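Local structure of endo-1,4-beta-xylanase (Bacteroides thetaiotaomicron VPI-5482, 3KST) at residues L68-S73 with W77-P82; L95-E100 with C104-T109; L195-V200 with F285-Q290; Y201-S206 with G227-Y232. The protein probably hydrolyses glycosidic bonds in xylan-type polysaccharides, as a calcium-binding glycoside hydrolase of family 43. All coordinates share one frame; numbering follows the deposited sequence.

Contact 1 (L68-S73 with W77-P82)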
loop_
_atom_site.group_PDB
_atom_site.type_symbol
_atom_site.label_atom_id
_atom_site.label_comp_id
_atom_site.label_asym_id
_atom_site.label_seq_id
_atom_site.Cartn_x
_atom_site.Cartn_y
_atom_site.Cartn_z
ATOM N N LEU A 68 -1.434 -15.824 0.104
ATOM C CA LEU A 68 -0.364 -16.263 0.996
ATOM C C LEU A 68 -0.934 -16.870 2.273
ATOM O O LEU A 68 -1.831 -16.291 2.895
ATOM C CB LEU A 68 0.604 -15.110 1.284
ATOM C CG LEU A 68 1.740 -15.340 2.283
ATOM C CD1 LEU A 68 2.962 -14.558 1.830
ATOM C CD2 LEU A 68 1.354 -14.985 3.716
ATOM N N SER A 69 -0.432 -18.057 2.623
ATOM C CA SER A 69 -0.789 -18.780 3.835
ATOM C C SER A 69 0.410 -18.627 4.798
ATOM O O SER A 69 1.606 -18.672 4.384
ATOM C CB SER A 69 -1.091 -20.253 3.535
ATOM O OG SER A 69 -2.150 -20.403 2.586
ATOM N N ALA A 70 0.106 -18.448 6.073
ATOM C CA ALA A 70 1.113 -18.234 7.120
ATOM C C ALA A 70 2.182 -19.328 7.165
ATOM O O ALA A 70 3.355 -19.018 7.374
ATOM C CB ALA A 70 0.470 -18.115 8.455
ATOM N N THR A 71 1.785 -20.587 6.956
ATOM C CA THR A 71 2.729 -21.724 6.936
ATOM C C THR A 71 3.842 -21.615 5.883
ATOM O O THR A 71 4.971 -22.150 6.067
ATOM C CB THR A 71 2.021 -23.132 6.852
ATOM O OG1 THR A 71 1.314 -23.279 5.609
ATOM C CG2 THR A 71 1.123 -23.372 8.082
ATOM N N ASP A 72 3.551 -20.911 4.784
ATOM C CA ASP A 72 4.533 -20.635 3.715
ATOM C C ASP A 72 5.359 -19.387 3.945
ATOM O O ASP A 72 6.104 -18.964 3.058
ATOM C CB ASP A 72 3.818 -20.499 2.377
ATOM C CG ASP A 72 3.212 -21.766 1.928
ATOM O OD1 ASP A 72 3.834 -22.847 2.149
ATOM O OD2 ASP A 72 2.113 -21.688 1.355
ATOM N N SER A 73 5.300 -18.833 5.141
ATOM C CA SER A 73 5.981 -17.583 5.417
ATOM C C SER A 73 6.556 -17.534 6.802
ATOM O O SER A 73 6.201 -18.318 7.666
ATOM C CB SER A 73 4.915 -16.483 5.305
ATOM O OG SER A 73 5.344 -15.229 5.809
ATOM N N TRP A 77 1.375 -14.216 12.910
ATOM C CA TRP A 77 0.428 -13.128 13.203
ATOM C C TRP A 77 0.881 -11.834 12.560
ATOM O O TRP A 77 2.029 -11.717 12.103
ATOM C CB TRP A 77 0.283 -12.942 14.724
ATOM C CG TRP A 77 1.546 -12.534 15.421
ATOM C CD1 TRP A 77 2.509 -13.368 15.961
ATOM C CD2 TRP A 77 2.017 -11.194 15.633
ATOM N NE1 TRP A 77 3.523 -12.618 16.515
ATOM C CE2 TRP A 77 3.257 -11.290 16.317
ATOM C CE3 TRP A 77 1.511 -9.915 15.322
ATOM C CZ2 TRP A 77 3.984 -10.171 16.694
ATOM C CZ3 TRP A 77 2.243 -8.789 15.709
ATOM C CH2 TRP A 77 3.474 -8.922 16.381
ATOM N N GLY A 78 0.002 -10.835 12.526
ATOM C CA GLY A 78 0.388 -9.560 11.944
ATOM C C GLY A 78 0.698 -9.536 10.444
ATOM O O GLY A 78 1.624 -8.839 10.020
ATOM N N PHE A 79 -0.047 -10.309 9.649
ATOM C CA PHE A 79 0.086 -10.243 8.168
ATOM C C PHE A 79 -0.615 -8.972 7.687
ATOM O O PHE A 79 -1.859 -8.931 7.587
ATOM C CB PHE A 79 -0.442 -11.493 7.503
ATOM C CG PHE A 79 0.442 -12.667 7.733
ATOM C CD1 PHE A 79 1.444 -12.948 6.821
ATOM C CD2 PHE A 79 0.386 -13.378 8.938
ATOM C CE1 PHE A 79 2.304 -14.039 7.038
ATOM C CE2 PHE A 79 1.231 -14.462 9.172
ATOM C CZ PHE A 79 2.196 -14.790 8.232
ATOM N N TRP A 80 0.181 -7.919 7.454
ATOM C CA TRP A 80 -0.311 -6.589 7.062
ATOM C C TRP A 80 0.291 -6.009 5.772
ATOM O O TRP A 80 1.435 -6.303 5.392
ATOM C CB TRP A 80 0.013 -5.535 8.138
ATOM C CG TRP A 80 -0.341 -5.879 9.543
ATOM C CD1 TRP A 80 -1.373 -6.652 9.980
ATOM C CD2 TRP A 80 0.334 -5.413 10.706
ATOM N NE1 TRP A 80 -1.375 -6.715 11.349
ATOM C CE2 TRP A 80 -0.338 -5.962 11.827
ATOM C CE3 TRP A 80 1.445 -4.590 10.921
ATOM C CZ2 TRP A 80 0.083 -5.718 13.155
ATOM C CZ3 TRP A 80 1.870 -4.355 12.245
ATOM C CH2 TRP A 80 1.171 -4.909 13.339
ATOM N N ALA A 81 -0.484 -5.125 5.148
ATOM C CA ALA A 81 0.005 -4.224 4.094
ATOM C C ALA A 81 0.764 -4.884 2.929
ATOM O O ALA A 81 1.888 -4.482 2.592
ATOM C CB ALA A 81 0.851 -3.098 4.770
ATOM N N PRO A 82 0.125 -5.867 2.265
ATOM C CA PRO A 82 0.749 -6.510 1.123
ATOM C C PRO A 82 0.753 -5.621 -0.131
ATOM O O PRO A 82 -0.124 -4.772 -0.275
ATOM C CB PRO A 82 -0.150 -7.723 0.902
ATOM C CG PRO A 82 -1.517 -7.219 1.274
ATOM C CD PRO A 82 -1.283 -6.307 2.429
#

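Contact 2 (L95-E100 with C104-T109)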
loop_
_atom_site.group_PDB
_atom_site.type_symbol
_atom_site.label_atom_id
_atom_site.label_comp_id
_atom_site.label_asym_id
_atom_site.label_seq_id
_atom_site.Cartn_x
_atom_site.Cartn_y
_atom_site.Cartn_z
ATOM N N LEU A 95 5.434 -10.583 -3.840
ATOM C CA LEU A 95 4.578 -10.081 -2.780
ATOM C C LEU A 95 5.475 -9.567 -1.640
ATOM O O LEU A 95 6.200 -10.346 -1.028
ATOM C CB LEU A 95 3.658 -11.193 -2.246
ATOM C CG LEU A 95 2.921 -11.005 -0.917
ATOM C CD1 LEU A 95 2.051 -9.790 -1.033
ATOM C CD2 LEU A 95 2.175 -12.295 -0.504
ATOM N N PHE A 96 5.393 -8.267 -1.360
ATOM C CA PHE A 96 6.126 -7.624 -0.277
ATOM C C PHE A 96 5.107 -7.358 0.834
ATOM O O PHE A 96 4.022 -6.864 0.574
ATOM C CB PHE A 96 6.788 -6.342 -0.753
ATOM C CG PHE A 96 8.057 -6.586 -1.493
ATOM C CD1 PHE A 96 8.046 -6.996 -2.829
ATOM C CD2 PHE A 96 9.275 -6.501 -0.831
ATOM C CE1 PHE A 96 9.274 -7.258 -3.489
ATOM C CE2 PHE A 96 10.464 -6.755 -1.488
ATOM C CZ PHE A 96 10.465 -7.129 -2.805
ATOM N N TYR A 97 5.465 -7.664 2.070
ATOM C CA TYR A 97 4.485 -7.599 3.164
ATOM C C TYR A 97 5.133 -7.521 4.532
ATOM O O TYR A 97 6.349 -7.608 4.638
ATOM C CB TYR A 97 3.596 -8.838 3.087
ATOM C CG TYR A 97 4.316 -10.165 3.248
ATOM C CD1 TYR A 97 5.027 -10.751 2.179
ATOM C CD2 TYR A 97 4.285 -10.849 4.461
ATOM C CE1 TYR A 97 5.702 -12.003 2.321
ATOM C CE2 TYR A 97 4.943 -12.126 4.623
ATOM C CZ TYR A 97 5.647 -12.687 3.536
ATOM O OH TYR A 97 6.286 -13.905 3.682
ATOM N N SER A 98 4.299 -7.339 5.560
ATOM C CA SER A 98 4.718 -7.341 6.935
ATOM C C SER A 98 4.166 -8.579 7.599
ATOM O O SER A 98 3.110 -9.043 7.253
ATOM C CB SER A 98 4.207 -6.102 7.641
ATOM O OG SER A 98 4.648 -4.940 6.967
ATOM N N ALA A 99 4.915 -9.136 8.532
ATOM C CA ALA A 99 4.492 -10.294 9.318
ATOM C C ALA A 99 5.231 -10.200 10.650
ATOM O O ALA A 99 6.440 -10.035 10.652
ATOM C CB ALA A 99 4.787 -11.632 8.568
ATOM N N GLU A 100 4.507 -10.252 11.774
ATOM C CA GLU A 100 5.074 -10.043 13.127
ATOM C C GLU A 100 5.962 -8.779 13.250
ATOM O O GLU A 100 7.009 -8.801 13.913
ATOM C CB GLU A 100 5.843 -11.274 13.632
ATOM C CG GLU A 100 5.116 -12.594 13.553
ATOM C CD GLU A 100 5.667 -13.688 14.462
ATOM O OE1 GLU A 100 6.645 -13.451 15.216
ATOM O OE2 GLU A 100 5.095 -14.798 14.435
ATOM N N CYS A 104 8.962 -8.678 4.738
ATOM C CA CYS A 104 9.172 -9.943 4.051
ATOM C C CYS A 104 8.806 -9.909 2.592
ATOM O O CYS A 104 8.003 -9.071 2.148
ATOM C CB CYS A 104 8.261 -11.001 4.694
ATOM S SG CYS A 104 8.482 -11.312 6.442
ATOM N N VAL A 105 9.336 -10.893 1.856
ATOM C CA VAL A 105 9.030 -11.037 0.444
ATOM C C VAL A 105 8.853 -12.511 0.089
ATOM O O VAL A 105 9.642 -13.366 0.542
ATOM C CB VAL A 105 10.107 -10.344 -0.474
ATOM C CG1 VAL A 105 11.505 -10.895 -0.232
ATOM C CG2 VAL A 105 9.725 -10.433 -1.965
ATOM N N ALA A 106 7.799 -12.771 -0.685
ATOM C CA ALA A 106 7.447 -14.087 -1.220
ATOM C C ALA A 106 7.248 -13.943 -2.712
ATOM O O ALA A 106 7.143 -12.823 -3.236
ATOM C CB ALA A 106 6.147 -14.619 -0.555
ATOM N N THR A 107 7.275 -15.066 -3.424
ATOM C CA THR A 107 7.066 -15.054 -4.860
ATOM C C THR A 107 6.008 -16.065 -5.313
ATOM O O THR A 107 5.710 -17.040 -4.621
ATOM C CB THR A 107 8.391 -15.281 -5.684
ATOM O OG1 THR A 107 8.787 -16.659 -5.641
ATOM C CG2 THR A 107 9.538 -14.419 -5.192
ATOM N N SER A 108 5.506 -15.814 -6.515
ATOM C CA SER A 108 4.523 -16.655 -7.199
ATOM C C SER A 108 4.700 -16.562 -8.700
ATOM O O SER A 108 5.153 -15.557 -9.228
ATOM C CB SER A 108 3.106 -16.197 -6.837
ATOM O OG SER A 108 2.062 -16.940 -7.497
ATOM N N THR A 109 4.354 -17.641 -9.395
ATOM C CA THR A 109 4.340 -17.611 -10.857
ATOM C C THR A 109 3.028 -17.000 -11.392
ATOM O O THR A 109 2.961 -16.687 -12.565
ATOM C CB THR A 109 4.565 -18.999 -11.467
ATOM O OG1 THR A 109 3.462 -19.853 -11.179
ATOM C CG2 THR A 109 5.881 -19.616 -10.950
#

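Contact 3 (L195-V200 with F285-Q290)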
loop_
_atom_site.group_PDB
_atom_site.type_symbol
_atom_site.label_atom_id
_atom_site.label_comp_id
_atom_site.label_asym_id
_atom_site.label_seq_id
_atom_site.Cartn_x
_atom_site.Cartn_y
_atom_site.Cartn_z
ATOM N N LEU A 195 5.657 7.114 -6.876
ATOM C CA LEU A 195 5.424 7.300 -8.320
ATOM C C LEU A 195 6.420 8.330 -8.836
ATOM O O LEU A 195 6.766 9.285 -8.117
ATOM C CB LEU A 195 4.021 7.785 -8.588
ATOM C CG LEU A 195 2.870 6.821 -8.400
ATOM C CD1 LEU A 195 1.633 7.573 -8.757
ATOM C CD2 LEU A 195 3.023 5.593 -9.271
ATOM N N LYS A 196 6.891 8.126 -10.066
ATOM C CA LYS A 196 7.792 9.093 -10.706
ATOM C C LYS A 196 7.063 9.648 -11.922
ATOM O O LYS A 196 6.403 8.893 -12.636
ATOM C CB LYS A 196 9.084 8.412 -11.142
ATOM C CG LYS A 196 10.126 9.373 -11.789
ATOM C CD LYS A 196 11.315 8.584 -12.300
ATOM C CE LYS A 196 12.442 9.446 -12.860
ATOM N NZ LYS A 196 13.618 8.594 -13.330
ATOM N N LYS A 197 7.133 10.961 -12.124
ATOM C CA LYS A 197 6.567 11.596 -13.335
ATOM C C LYS A 197 7.347 12.850 -13.686
ATOM O O LYS A 197 7.562 13.672 -12.808
ATOM C CB LYS A 197 5.109 11.950 -13.130
ATOM C CG LYS A 197 4.369 12.324 -14.413
ATOM C CD LYS A 197 2.903 12.588 -14.120
ATOM C CE LYS A 197 2.081 12.672 -15.397
ATOM N NZ LYS A 197 0.650 12.927 -15.084
ATOM N N ASN A 198 7.805 12.949 -14.949
ATOM C CA ASN A 198 8.563 14.114 -15.470
ATOM C C ASN A 198 9.761 14.528 -14.579
ATOM O O ASN A 198 9.929 15.710 -14.239
ATOM C CB ASN A 198 7.629 15.321 -15.702
ATOM C CG ASN A 198 6.385 14.986 -16.561
ATOM O OD1 ASN A 198 6.330 13.975 -17.277
ATOM N ND2 ASN A 198 5.383 15.855 -16.484
ATOM N N GLY A 199 10.517 13.520 -14.135
ATOM C CA GLY A 199 11.714 13.712 -13.326
ATOM C C GLY A 199 11.566 13.986 -11.839
ATOM O O GLY A 199 12.570 14.181 -11.172
ATOM N N VAL A 200 10.340 13.944 -11.321
ATOM C CA VAL A 200 10.060 14.217 -9.915
ATOM C C VAL A 200 9.530 12.940 -9.290
ATOM O O VAL A 200 8.720 12.234 -9.922
ATOM C CB VAL A 200 9.060 15.385 -9.774
ATOM C CG1 VAL A 200 8.839 15.705 -8.309
ATOM C CG2 VAL A 200 9.614 16.629 -10.507
ATOM N N PHE A 285 -7.381 9.619 -9.134
ATOM C CA PHE A 285 -6.015 10.014 -8.813
ATOM C C PHE A 285 -5.350 10.656 -10.014
ATOM O O PHE A 285 -5.467 10.151 -11.122
ATOM C CB PHE A 285 -5.186 8.780 -8.458
ATOM C CG PHE A 285 -3.797 9.102 -8.016
ATOM C CD1 PHE A 285 -3.579 9.610 -6.753
ATOM C CD2 PHE A 285 -2.714 8.936 -8.874
ATOM C CE1 PHE A 285 -2.279 9.918 -6.327
ATOM C CE2 PHE A 285 -1.425 9.228 -8.471
ATOM C CZ PHE A 285 -1.208 9.751 -7.192
ATOM N N ALA A 286 -4.600 11.724 -9.788
ATOM C CA ALA A 286 -3.841 12.326 -10.894
ATOM C C ALA A 286 -2.723 13.219 -10.415
ATOM O O ALA A 286 -2.767 13.723 -9.304
ATOM C CB ALA A 286 -4.759 13.091 -11.848
ATOM N N ILE A 287 -1.708 13.346 -11.276
ATOM C CA ILE A 287 -0.575 14.259 -11.077
ATOM C C ILE A 287 -0.657 15.202 -12.278
ATOM O O ILE A 287 -0.537 14.765 -13.408
ATOM C CB ILE A 287 0.752 13.518 -11.050
ATOM C CG1 ILE A 287 0.700 12.384 -10.025
ATOM C CG2 ILE A 287 1.906 14.496 -10.732
ATOM C CD1 ILE A 287 1.972 11.570 -9.966
ATOM N N SER A 288 -0.900 16.481 -12.014
ATOM C CA SER A 288 -1.051 17.509 -13.059
ATOM C C SER A 288 0.252 17.815 -13.797
ATOM O O SER A 288 1.326 17.337 -13.406
ATOM C CB SER A 288 -1.587 18.817 -12.460
ATOM O OG SER A 288 -0.619 19.463 -11.636
ATOM N N ASP A 289 0.131 18.607 -14.870
ATOM C CA ASP A 289 1.308 19.075 -15.624
ATOM C C ASP A 289 2.204 19.981 -14.764
ATOM O O ASP A 289 3.423 19.995 -14.962
ATOM C CB ASP A 289 0.951 19.698 -17.012
ATOM C CG ASP A 289 -0.091 20.825 -16.949
ATOM O OD1 ASP A 289 -0.564 21.204 -15.851
ATOM O OD2 ASP A 289 -0.450 21.334 -18.045
ATOM N N GLN A 290 1.626 20.668 -13.764
ATOM C CA GLN A 290 2.407 21.496 -12.831
ATOM C C GLN A 290 2.846 20.695 -11.578
ATOM O O GLN A 290 3.148 21.284 -10.536
ATOM C CB GLN A 290 1.605 22.740 -12.434
ATOM C CG GLN A 290 2.463 23.957 -12.057
ATOM C CD GLN A 290 1.631 25.121 -11.553
ATOM O OE1 GLN A 290 0.662 24.934 -10.807
ATOM N NE2 GLN A 290 2.013 26.332 -11.942
HETATM O O HOH W 1 -1.610 11.370 -13.386
#

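Contact 4 (Y201-S206 with G227-Y232)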
loop_
_atom_site.group_PDB
_atom_site.type_symbol
_atom_site.label_atom_id
_atom_site.label_comp_id
_atom_site.label_asym_id
_atom_site.label_seq_id
_atom_site.Cartn_x
_atom_site.Cartn_y
_atom_site.Cartn_z
ATOM N N TYR A 201 10.033 12.626 -8.095
ATOM C CA TYR A 201 9.625 11.434 -7.326
ATOM C C TYR A 201 8.625 11.893 -6.279
ATOM O O TYR A 201 8.932 12.815 -5.505
ATOM C CB TYR A 201 10.829 10.790 -6.643
ATOM C CG TYR A 201 11.863 10.315 -7.644
ATOM C CD1 TYR A 201 12.874 11.173 -8.091
ATOM C CD2 TYR A 201 11.829 9.018 -8.156
ATOM C CE1 TYR A 201 13.835 10.747 -9.030
ATOM C CE2 TYR A 201 12.782 8.583 -9.088
ATOM C CZ TYR A 201 13.793 9.463 -9.509
ATOM O OH TYR A 201 14.760 9.079 -10.413
ATOM N N TYR A 202 7.433 11.280 -6.294
ATOM C CA TYR A 202 6.318 11.579 -5.405
ATOM C C TYR A 202 6.149 10.457 -4.413
ATOM O O TYR A 202 5.935 9.297 -4.834
ATOM C CB TYR A 202 5.009 11.697 -6.205
ATOM C CG TYR A 202 5.002 12.844 -7.167
ATOM C CD1 TYR A 202 5.620 12.735 -8.414
ATOM C CD2 TYR A 202 4.371 14.062 -6.837
ATOM C CE1 TYR A 202 5.614 13.797 -9.292
ATOM C CE2 TYR A 202 4.377 15.125 -7.691
ATOM C CZ TYR A 202 4.993 14.987 -8.934
ATOM O OH TYR A 202 5.022 16.023 -9.809
ATOM N N LEU A 203 6.293 10.790 -3.126
ATOM C CA LEU A 203 6.128 9.840 -2.030
ATOM C C LEU A 203 4.785 10.162 -1.388
ATOM O O LEU A 203 4.630 11.217 -0.748
ATOM C CB LEU A 203 7.287 9.940 -1.037
ATOM C CG LEU A 203 7.416 8.921 0.103
ATOM C CD1 LEU A 203 8.811 9.059 0.757
ATOM C CD2 LEU A 203 6.335 9.000 1.158
ATOM N N ILE A 204 3.818 9.253 -1.578
ATOM C CA ILE A 204 2.449 9.392 -1.094
ATOM C C ILE A 204 2.306 8.496 0.171
ATOM O O ILE A 204 2.609 7.271 0.150
ATOM C CB ILE A 204 1.451 9.030 -2.242
ATOM C CG1 ILE A 204 1.833 9.750 -3.558
ATOM C CG2 ILE A 204 0.054 9.379 -1.806
ATOM C CD1 ILE A 204 1.421 9.021 -4.818
ATOM N N TYR A 205 1.883 9.103 1.278
ATOM C CA TYR A 205 1.875 8.431 2.572
ATOM C C TYR A 205 0.667 8.763 3.414
ATOM O O TYR A 205 -0.056 9.738 3.114
ATOM C CB TYR A 205 3.172 8.839 3.341
ATOM C CG TYR A 205 3.224 10.319 3.684
ATOM C CD1 TYR A 205 3.793 11.250 2.799
ATOM C CD2 TYR A 205 2.690 10.795 4.896
ATOM C CE1 TYR A 205 3.812 12.639 3.120
ATOM C CE2 TYR A 205 2.698 12.183 5.216
ATOM C CZ TYR A 205 3.282 13.082 4.322
ATOM O OH TYR A 205 3.286 14.435 4.589
ATOM N N SER A 206 0.488 7.979 4.474
ATOM C CA SER A 206 -0.569 8.215 5.464
ATOM C C SER A 206 0.020 8.656 6.816
ATOM O O SER A 206 1.125 8.257 7.179
ATOM C CB SER A 206 -1.420 6.958 5.652
ATOM O OG SER A 206 -2.000 6.503 4.440
ATOM N N GLY A 227 15.257 11.185 -1.487
ATOM C CA GLY A 227 15.209 12.514 -0.929
ATOM C C GLY A 227 16.313 13.455 -1.365
ATOM O O GLY A 227 16.984 13.160 -2.369
ATOM N N PRO A 228 16.445 14.613 -0.672
ATOM C CA PRO A 228 15.570 15.063 0.440
ATOM C C PRO A 228 14.140 15.431 -0.016
ATOM O O PRO A 228 13.917 15.712 -1.189
ATOM C CB PRO A 228 16.312 16.272 1.013
ATOM C CG PRO A 228 17.103 16.778 -0.151
ATOM C CD PRO A 228 17.584 15.532 -0.832
ATOM N N TRP A 229 13.207 15.436 0.926
ATOM C CA TRP A 229 11.774 15.565 0.639
ATOM C C TRP A 229 11.096 16.839 1.128
ATOM O O TRP A 229 11.332 17.253 2.277
ATOM C CB TRP A 229 11.022 14.389 1.266
ATOM C CG TRP A 229 11.556 13.085 0.860
ATOM C CD1 TRP A 229 12.544 12.372 1.471
ATOM C CD2 TRP A 229 11.160 12.335 -0.282
ATOM N NE1 TRP A 229 12.769 11.197 0.792
ATOM C CE2 TRP A 229 11.948 11.160 -0.304
ATOM C CE3 TRP A 229 10.217 12.545 -1.309
ATOM C CZ2 TRP A 229 11.815 10.189 -1.302
ATOM C CZ3 TRP A 229 10.092 11.592 -2.308
ATOM C CH2 TRP A 229 10.897 10.425 -2.308
ATOM N N VAL A 230 10.287 17.445 0.246
ATOM C CA VAL A 230 9.481 18.623 0.600
ATOM C C VAL A 230 8.011 18.206 0.507
ATOM O O VAL A 230 7.557 17.704 -0.510
ATOM C CB VAL A 230 9.780 19.898 -0.240
ATOM C CG1 VAL A 230 11.266 20.264 -0.126
ATOM C CG2 VAL A 230 9.346 19.748 -1.693
ATOM N N LYS A 231 7.293 18.381 1.613
ATOM C CA LYS A 231 5.887 18.034 1.715
ATOM C C LYS A 231 5.064 19.071 1.002
ATOM O O LYS A 231 5.394 20.273 1.058
ATOM C CB LYS A 231 5.424 17.956 3.186
ATOM C CG LYS A 231 5.892 16.699 3.924
ATOM C CD LYS A 231 5.705 16.818 5.414
ATOM C CE LYS A 231 6.191 15.580 6.191
ATOM N NZ LYS A 231 6.111 15.732 7.660
ATOM N N TYR A 232 4.041 18.603 0.287
ATOM C CA TYR A 232 3.053 19.478 -0.361
ATOM C C TYR A 232 2.435 20.390 0.717
ATOM O O TYR A 232 2.027 19.903 1.778
ATOM C CB TYR A 232 2.003 18.601 -1.034
ATOM C CG TYR A 232 0.848 19.325 -1.686
ATOM C CD1 TYR A 232 1.058 20.406 -2.553
ATOM C CD2 TYR A 232 -0.464 18.882 -1.488
ATOM C CE1 TYR A 232 -0.033 21.055 -3.168
ATOM C CE2 TYR A 232 -1.534 19.489 -2.104
ATOM C CZ TYR A 232 -1.331 20.563 -2.944
ATOM O OH TYR A 232 -2.463 21.137 -3.493
#

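Contact 1 (L68-S73 with W77-P82)
With chi1 at -71°, Phe79 sets its CG anti to its own carbonyl carbon, and the ring reaches across to Leu68, Ala70 and Ser73. Ser73 answers with chi1 of 168°, which puts OG anti to its backbone N and brings the hydroxyl up to the ring. Ser73 OG lies at the edge, near the ring plane, 3.5 Å from Phe79 CE1. Ala70 comes in obliquely at the far end of the ring, its CB 3.8 Å from Phe79 CZ. Leu68 crosses Phe79 at about a right angle. In the conformer described here, one of two deposited, Leu68 CD2 comes 3.6 Å from Phe79 CE1, again obliquely, so this detail is less certain than the other two.

The three partners sit close together because 68-73 curls back on itself after strand 60-69. Asp72 N bonds to Ser69 O at 3.0 Å, and Ser73 N bonds to Ala70 O. Ala99 of strand 92-99 also packs on Phe79, which lies just ahead of strand 80-87. The loop, with its short 3-10 segment at 70-71, thus meets the lead-in to the next sheet of the family 43 beta-propeller.

No hydrogen bond joins the two segments. The Ser73 hydroxyl instead bonds to Tyr97 OH, so its polar need is met beside the phenyl edge, and the link between turn and ring rests on apolar and van der Waals contact.

Contact 2 (L95-E100 with C104-T109)
Tyr97 lays its ring against Cys104, whose CB sits over one face, 3.5 Å from the ring centroid, while SG stands obliquely to the same ring at 4.6 Å from that centroid. Chi1 of 61° places Tyr97 CG between its backbone N and carbonyl carbon, which turns the ring toward the partner strand. Ala106 meets the ring elsewhere: its N is at the edge, in plane, and its CB is 3.9 Å from Tyr97 CE1. On the other face of the sheet Phe96 and Val105 run side by side, pointing the same way. Val105 CG2, the methyl anti to its backbone N, makes a CH-pi contact 3.6 Å from the Phe96 ring centroid, only 17° off the ring normal.

These pairs are set by an antiparallel beta hairpin formed by strands 92-99 and 102-108. Leu95 with Ala106 and Tyr97 with Cys104 are hydrogen-bonded pairs, and Phe96 with Val105 between them is a non-hydrogen-bonded pair. The shortest of the four backbone bonds runs from Cys104 N to Tyr97 O, 2.8 Å. Val105 CA adds a CA-H...O contact to Leu95 O at 3.3 Å. The hairpin belongs to one blade of the five-bladed propeller found in family 43.

Further out, Leu68 packs on Leu95, Tyr97 and Ala106. Thr131 and Leu133 of strand 129-135 touch the Phe96 side chain, which is about 5 Å from that of the calcium-binding Glu83. Ser98 OG bonds to the backbone N of Asp130, a residue predicted to tune the catalytic acid.

Contact 3 (L195-V200 with F285-Q290)
Leu195 and Phe285 reach toward each other from opposite directions. Branch CD1 of Leu195 does the touching, 3.5 Å from Phe285 CE2 and oblique to the ring. The same methyl lies more loosely against the tip of Ile287, with Leu195 CD1 4.2 Å from Ile287 CD1. Pro254 of strand 250-256 and Trp262 of strand 262-268 pack on both Leu195 and Phe285.

The next residue, Lys196, turns the other way, to salt bridges with Asp136 and Asp137. Lys197 comes back to the contact. Chi1 of -167° sets CG anti to the backbone N, and the rest of the chain is extended, so it slides past Ile287 in the opposite direction. Lys197 CD packs on the isoleucine, 3.9 Å from Ile287 CB. The ammonium then reaches the backbone: Lys197 NZ donates to Ile287 O at 2.8 Å, tilted 17° from the carbonyl plane. One water accepts from Ile287 N at 2.9 Å and, weakly, from the same ammonium, so the lysine holds Ile287 O directly, while its link to Ile287 N is weak.

After Lys197 the chain reverses through Asn198 and Gly199, with Val200 N bonding back to Lys197 O. This is a type I' beta turn, the tight two-residue loop of a beta hairpin, here joining strands 189-197 and 200-207. The contact itself is a side-chain seam between two adjoining sheets, as between neighbouring blades of a beta-propeller.

Contact 4 (Y201-S206 with G227-Y232)
Tyr205 OH rests against the extended chain of Lys231 while Glu182 OE2 holds it by a hydrogen bond. Lys231 CG, CD and CE each lie 3.5 Å from Tyr205 OH. The two side chains cross at about a right angle. Lys231 NZ goes on to a salt bridge with Glu182 OE1 and a hydrogen bond to Lys176 O, so a single carboxylate ties phenol and ammonium together. That shared anion would be expected to favour the charged lysine.

The larger apolar part is Trp229. Its chi1 of -54° sets CG anti to the carbonyl carbon and lays the indole across Leu203. In the conformer described, one of two deposited and so less certain, Leu203 CD1 lies over the six-membered ring 3.8 Å from its centroid, 10° off the normal. Leu203 CB, nearer the backbone, touches the rim, 3.5 Å from Trp229 CZ3. The same Trp229 CZ3 is 3.6 Å from Tyr201 O, which approaches obliquely. Gly227 CA stands 3.2 Å above the opposite face, toward the rim, so the indole has a neighbour on each face, though not at the same point.

Strand 216-222 runs between 200-207 and 230-231 in this four-stranded antiparallel sheet, so the side chains here meet across an intervening strand. Cys174 of strand 172-175 packs on both Leu203 and Trp229, and Ile175 on both Tyr205 and Lys231, joining this sheet to its neighbour.

Contacts 1 and 2 form one pair and contacts 3 and 4 another. The first two have centres 7 Å apart and touch, through strands 80-87 and 92-99, neighbours in one three-stranded sheet. The second two, 12 Å apart, meet where strands 189-197 and 200-207 pair. Between the pairs the centres lie 25 to 33 Å apart, and nothing touches. Along the chain contact 1 closes before contact 2 opens, both precede the rest, and contact 4 is nested inside the long loop that contact 3 closes. Contacts 1 and 3, on opposite sides of the centre, both reach the mixed sheet holding strands 60-69 and 279-287, so the pairs join sheets around the propeller and its calcium.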